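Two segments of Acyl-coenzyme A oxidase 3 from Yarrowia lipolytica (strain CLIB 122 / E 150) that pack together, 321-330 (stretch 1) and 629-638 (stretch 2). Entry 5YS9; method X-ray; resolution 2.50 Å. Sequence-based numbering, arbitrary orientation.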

ATOM      1  N   ILE A 321      13.044   4.311   5.488  1.00 35.66           N
ATOM      2  CA  ILE A 321      13.036   5.203   6.615  1.00 35.89           C
ATOM      3  C   ILE A 321      14.228   6.136   6.542  1.00 33.42           C
ATOM      4  O   ILE A 321      14.125   7.283   6.906  1.00 33.79           O
ATOM      5  CB  ILE A 321      12.919   4.471   7.964  1.00 36.73           C
ATOM      6  CG1 ILE A 321      12.430   5.425   9.035  1.00 36.86           C
ATOM      7  CG2 ILE A 321      14.243   3.898   8.406  1.00 38.53           C
ATOM      8  CD1 ILE A 321      11.027   5.917   8.844  1.00 36.54           C
ATOM      9  N   THR A 322      15.367   5.630   6.101  1.00 32.63           N
ATOM     10  CA  THR A 322      16.500   6.498   5.864  1.00 32.52           C
ATOM     11  C   THR A 322      16.276   7.497   4.739  1.00 32.45           C
ATOM     12  O   THR A 322      16.568   8.661   4.891  1.00 35.17           O
ATOM     13  CB  THR A 322      17.799   5.719   5.635  1.00 33.19           C
ATOM     14  OG1 THR A 322      18.058   4.891   6.755  1.00 31.47           O
ATOM     15  CG2 THR A 322      18.941   6.648   5.484  1.00 34.68           C
ATOM     16  N   ILE A 323      15.715   7.056   3.626  1.00 34.72           N
ATOM     17  CA  ILE A 323      15.355   7.990   2.520  1.00 30.53           C
ATOM     18  C   ILE A 323      14.442   9.120   3.021  1.00 28.40           C
ATOM     19  O   ILE A 323      14.754  10.335   2.816  1.00 27.12           O
ATOM     20  CB  ILE A 323      14.710   7.255   1.328  1.00 30.40           C
ATOM     21  CG1 ILE A 323      15.779   6.419   0.612  1.00 29.00           C
ATOM     22  CG2 ILE A 323      14.051   8.236   0.356  1.00 30.01           C
ATOM     23  CD1 ILE A 323      15.166   5.312  -0.230  1.00 31.39           C
ATOM     24  N   ALA A 324      13.352   8.735   3.694  1.00 26.75           N
ATOM     25  CA  ALA A 324      12.344   9.751   4.135  1.00 28.38           C
ATOM     26  C   ALA A 324      12.890  10.729   5.131  1.00 28.90           C
ATOM     27  O   ALA A 324      12.563  11.907   5.034  1.00 33.21           O
ATOM     28  CB  ALA A 324      11.101   9.110   4.707  1.00 28.06           C
ATOM     29  N   LEU A 325      13.710  10.244   6.073  1.00 30.75           N
ATOM     30  CA  LEU A 325      14.274  11.090   7.144  1.00 32.60           C
ATOM     31  C   LEU A 325      15.324  12.089   6.662  1.00 32.44           C
ATOM     32  O   LEU A 325      15.342  13.240   7.105  1.00 32.74           O
ATOM     33  CB  LEU A 325      14.832  10.231   8.286  1.00 31.36           C
ATOM     34  CG  LEU A 325      13.721   9.672   9.187  1.00 32.18           C
ATOM     35  CD1 LEU A 325      14.206   8.668  10.222  1.00 32.04           C
ATOM     36  CD2 LEU A 325      12.953  10.794   9.879  1.00 32.56           C
ATOM     37  N   ARG A 326      16.199  11.647   5.771  1.00 33.34           N
ATOM     38  CA  ARG A 326      17.183  12.545   5.168  1.00 33.54           C
ATOM     39  C   ARG A 326      16.510  13.607   4.335  1.00 34.31           C
ATOM     40  O   ARG A 326      16.838  14.796   4.478  1.00 34.07           O
ATOM     41  CB  ARG A 326      18.197  11.787   4.309  1.00 33.37           C
ATOM     42  CG  ARG A 326      19.231  11.073   5.140  1.00 30.54           C
ATOM     43  CD  ARG A 326      20.113  10.225   4.260  1.00 28.77           C
ATOM     44  NE  ARG A 326      20.951   9.411   5.123  1.00 31.50           N
ATOM     45  CZ  ARG A 326      21.881   8.533   4.735  1.00 29.61           C
ATOM     46  NH1 ARG A 326      22.096   8.283   3.453  1.00 28.34           N
ATOM     47  NH2 ARG A 326      22.566   7.869   5.676  1.00 29.23           N
ATOM     48  N   TYR A 327      15.566  13.194   3.477  1.00 32.84           N
ATOM     49  CA  TYR A 327      14.687  14.163   2.811  1.00 30.71           C
ATOM     50  C   TYR A 327      14.076  15.123   3.806  1.00 31.39           C
ATOM     51  O   TYR A 327      14.167  16.329   3.656  1.00 34.87           O
ATOM     52  CB  TYR A 327      13.543  13.490   2.061  1.00 30.87           C
ATOM     53  CG  TYR A 327      12.732  14.435   1.210  1.00 28.09           C
ATOM     54  CD1 TYR A 327      13.314  15.116   0.156  1.00 28.33           C
ATOM     55  CD2 TYR A 327      11.405  14.627   1.439  1.00 30.44           C
ATOM     56  CE1 TYR A 327      12.601  16.006  -0.609  1.00 29.73           C
ATOM     57  CE2 TYR A 327      10.679  15.517   0.679  1.00 33.14           C
ATOM     58  CZ  TYR A 327      11.283  16.203  -0.361  1.00 32.66           C
ATOM     59  OH  TYR A 327      10.550  17.061  -1.165  1.00 35.92           O
ATOM     60  N   ALA A 328      13.474  14.595   4.852  1.00 32.00           N
ATOM     61  CA  ALA A 328      12.847  15.459   5.841  1.00 31.05           C
ATOM     62  C   ALA A 328      13.784  16.531   6.461  1.00 30.84           C
ATOM     63  O   ALA A 328      13.308  17.613   6.842  1.00 30.37           O
ATOM     64  CB  ALA A 328      12.242  14.590   6.920  1.00 31.60           C
ATOM     65  N   CYS A 329      15.076  16.220   6.593  1.00 30.76           N
ATOM     66  CA  CYS A 329      16.022  17.117   7.276  1.00 35.43           C
ATOM     67  C   CYS A 329      16.391  18.315   6.430  1.00 39.68           C
ATOM     68  O   CYS A 329      16.837  19.349   6.963  1.00 40.80           O
ATOM     69  CB  CYS A 329      17.286  16.376   7.719  1.00 38.13           C
ATOM     70  SG  CYS A 329      16.959  15.133   9.033  1.00 36.13           S
ATOM     71  N   VAL A 330      16.210  18.163   5.126  1.00 40.61           N
ATOM     72  CA  VAL A 330      16.516  19.216   4.185  1.00 36.76           C
ATOM     73  C   VAL A 330      15.322  19.875   3.517  1.00 36.23           C
ATOM     74  O   VAL A 330      15.465  20.932   2.954  1.00 32.33           O
ATOM     75  CB  VAL A 330      17.504  18.740   3.107  1.00 35.16           C
ATOM     76  CG1 VAL A 330      18.614  17.932   3.731  1.00 36.08           C
ATOM     77  CG2 VAL A 330      16.809  17.953   2.021  1.00 33.82           C
ATOM     78  N   GLN A 629      18.634  13.483  17.377  1.00 39.96           N
ATOM     79  CA  GLN A 629      19.683  12.545  17.044  1.00 38.79           C
ATOM     80  C   GLN A 629      19.430  11.771  15.761  1.00 38.98           C
ATOM     81  O   GLN A 629      20.049  10.758  15.528  1.00 39.63           O
ATOM     82  CB  GLN A 629      19.909  11.567  18.196  1.00 42.60           C
ATOM     83  CG  GLN A 629      20.366  12.202  19.495  1.00 39.39           C
ATOM     84  CD  GLN A 629      21.762  12.762  19.424  1.00 39.62           C
ATOM     85  OE1 GLN A 629      22.722  12.047  19.219  1.00 39.77           O
ATOM     86  NE2 GLN A 629      21.874  14.048  19.602  1.00 36.72           N
ATOM     87  N   VAL A 630      18.520  12.245  14.930  1.00 38.33           N
ATOM     88  CA  VAL A 630      18.014  11.458  13.817  1.00 37.60           C
ATOM     89  C   VAL A 630      19.075  11.012  12.819  1.00 36.48           C
ATOM     90  O   VAL A 630      19.013   9.914  12.310  1.00 36.70           O
ATOM     91  CB  VAL A 630      16.909  12.212  13.068  1.00 39.89           C
ATOM     92  CG1 VAL A 630      17.462  13.465  12.440  1.00 45.84           C
ATOM     93  CG2 VAL A 630      16.274  11.326  12.018  1.00 39.48           C
ATOM     94  N   ALA A 631      20.039  11.866  12.536  1.00 34.95           N
ATOM     95  CA  ALA A 631      21.117  11.521  11.640  1.00 32.43           C
ATOM     96  C   ALA A 631      21.944  10.365  12.165  1.00 32.65           C
ATOM     97  O   ALA A 631      22.408   9.560  11.400  1.00 31.85           O
ATOM     98  CB  ALA A 631      21.988  12.723  11.375  1.00 35.00           C
ATOM     99  N   GLY A 632      22.179  10.321  13.469  1.00 36.13           N
ATOM    100  CA  GLY A 632      22.865   9.192  14.061  1.00 32.97           C
ATOM    101  C   GLY A 632      22.141   7.863  13.980  1.00 34.44           C
ATOM    102  O   GLY A 632      22.719   6.865  13.605  1.00 34.48           O
ATOM    103  N   TYR A 633      20.856   7.857  14.287  1.00 38.14           N
ATOM    104  CA  TYR A 633      20.083   6.634  14.196  1.00 40.71           C
ATOM    105  C   TYR A 633      20.075   6.049  12.759  1.00 40.16           C
ATOM    106  O   TYR A 633      20.154   4.830  12.587  1.00 39.22           O
ATOM    107  CB  TYR A 633      18.652   6.899  14.617  1.00 40.07           C
ATOM    108  CG  TYR A 633      18.416   7.220  16.079  1.00 40.58           C
ATOM    109  CD1 TYR A 633      18.734   6.302  17.069  1.00 43.99           C
ATOM    110  CD2 TYR A 633      17.781   8.401  16.461  1.00 39.98           C
ATOM    111  CE1 TYR A 633      18.466   6.556  18.412  1.00 40.55           C
ATOM    112  CE2 TYR A 633      17.503   8.656  17.783  1.00 42.92           C
ATOM    113  CZ  TYR A 633      17.865   7.723  18.754  1.00 40.32           C
ATOM    114  OH  TYR A 633      17.597   7.958  20.061  1.00 34.87           O
ATOM    115  N   THR A 634      19.972   6.924  11.749  1.00 39.48           N
ATOM    116  CA  THR A 634      19.848   6.504  10.333  1.00 38.72           C
ATOM    117  C   THR A 634      21.196   6.169   9.716  1.00 37.21           C
ATOM    118  O   THR A 634      21.305   5.189   8.967  1.00 37.38           O
ATOM    119  CB  THR A 634      19.150   7.559   9.490  1.00 35.71           C
ATOM    120  OG1 THR A 634      19.738   8.824   9.770  1.00 36.81           O
ATOM    121  CG2 THR A 634      17.727   7.634   9.857  1.00 37.42           C
ATOM    122  N   ASP A 635      22.221   6.955  10.050  1.00 35.19           N
ATOM    123  CA  ASP A 635      23.593   6.635   9.614  1.00 35.48           C
ATOM    124  C   ASP A 635      24.080   5.365  10.237  1.00 35.21           C
ATOM    125  O   ASP A 635      24.937   4.727   9.622  1.00 30.58           O
ATOM    126  CB  ASP A 635      24.609   7.733   9.941  1.00 36.58           C
ATOM    127  CG  ASP A 635      24.498   8.945   9.021  1.00 37.51           C
ATOM    128  OD1 ASP A 635      23.857   8.892   7.929  1.00 34.95           O
ATOM    129  OD2 ASP A 635      25.074   9.969   9.406  1.00 38.87           O
ATOM    130  N   ALA A 636      23.544   5.001  11.424  1.00 33.29           N
ATOM    131  CA  ALA A 636      23.885   3.715  12.072  1.00 35.09           C
ATOM    132  C   ALA A 636      23.621   2.439  11.246  1.00 38.95           C
ATOM    133  O   ALA A 636      24.324   1.403  11.457  1.00 38.22           O
ATOM    134  CB  ALA A 636      23.224   3.591  13.428  1.00 33.39           C
ATOM    135  N   PHE A 637      22.662   2.506  10.304  1.00 37.01           N
ATOM    136  CA  PHE A 637      22.400   1.365   9.399  1.00 33.98           C
ATOM    137  C   PHE A 637      23.566   1.078   8.445  1.00 35.98           C
ATOM    138  O   PHE A 637      23.681  -0.020   7.948  1.00 43.83           O
ATOM    139  CB  PHE A 637      21.175   1.590   8.565  1.00 32.82           C
ATOM    140  CG  PHE A 637      19.916   1.846   9.344  1.00 33.87           C
ATOM    141  CD1 PHE A 637      19.438   0.920  10.273  1.00 36.20           C
ATOM    142  CD2 PHE A 637      19.138   2.972   9.069  1.00 33.33           C
ATOM    143  CE1 PHE A 637      18.228   1.164  10.953  1.00 39.43           C
ATOM    144  CE2 PHE A 637      17.925   3.209   9.728  1.00 34.77           C
ATOM    145  CZ  PHE A 637      17.476   2.315  10.682  1.00 34.98           C
ATOM    146  N   GLY A 638      24.413   2.069   8.168  1.00 35.77           N
ATOM    147  CA  GLY A 638      25.602   1.881   7.332  1.00 34.79           C
ATOM    148  C   GLY A 638      25.333   1.557   5.871  1.00 34.05           C
ATOM    149  O   GLY A 638      26.040   0.770   5.264  1.00 35.50           O
TER

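The two helices run nearly antiparallel, their N-to-C directions 154° apart and their axes 10.0 Å apart at closest approach, and 356 Å² of surface is buried between the two stretches, both sides summed. Thr 322, Leu 325, Arg 326 and Cys 329 of the first helix meet Val 630, Thr 634 and Asp 635 of the second, with Ile 321 and Phe 637 extending the contact. Backbones come nearest where the two threonines face each other, with Thr 322 CA 5.6 Å from Thr 634 CA; the CA-to-CB bonds of both point toward the other stretch.

Thr 634 has the largest area covered by the other stretch. Its chi1 is p (48°), which brings OG1 back onto its own helix, where Thr 634 OG1 donates a hydrogen bond to Val 630 O (2.9 Å). The hydroxyl is thus satisfied one turn back, and the methyl is free to meet Leu 325, with Thr 634 CG2 3.7 Å from Leu 325 CD1. Leu 325, its CA-to-CB bond toward the second helix, adopts the common helical rotamer m,t (-77°, 172°). Leu 325 CD1 also lies 3.8 Å from Val 630 CG2, so one methyl packs against two residues a turn apart. Val 630, with chi1 p, presents its other methyl to the next turn of the first helix: Val 630 CG1 is 3.8 Å from Cys 329 SG. A branched side chain suits this position because its two methyls reach different partners.

Thr 322 points toward the second stretch in rotamer m. Thr 322 OG1, hydrogen-bonded elsewhere in the structure, sits 3.2 Å from Phe 637 CD2, at the edge of the ring and near its plane, where the polarized ring C-H groups can accommodate an oxygen. Phe 637 (chi1 m, -57°) also reaches Ile 321, with Phe 637 CE2 4.0 Å from Ile 321 CG2. Ile 321 has chi1 t and chi2 p, and the end of its side chain leads away, leaving the CG2 methyl to make this apolar contact.

The polar link is a salt bridge between Arg 326 and Asp 635. The CA-to-CB bond of each points sideways, but the side-chain ends come nearer. Arg 326 leaves the helix with chi1 m (-77°) and is then extended, chi2 to chi4 all near 180°, which carries the guanidinium out to the side of the apolar cluster and places Arg 326 NH2 2.8 Å from Asp 635 OD1. Asp 635, also m (-75°), brings its carboxylate to the guanidinium on a short side chain. The hydrogen bond within this salt bridge is weak, with an N-H...acceptor angle of 121°. Arg 326 is buried, and its charge is met here by a partly exposed aspartate.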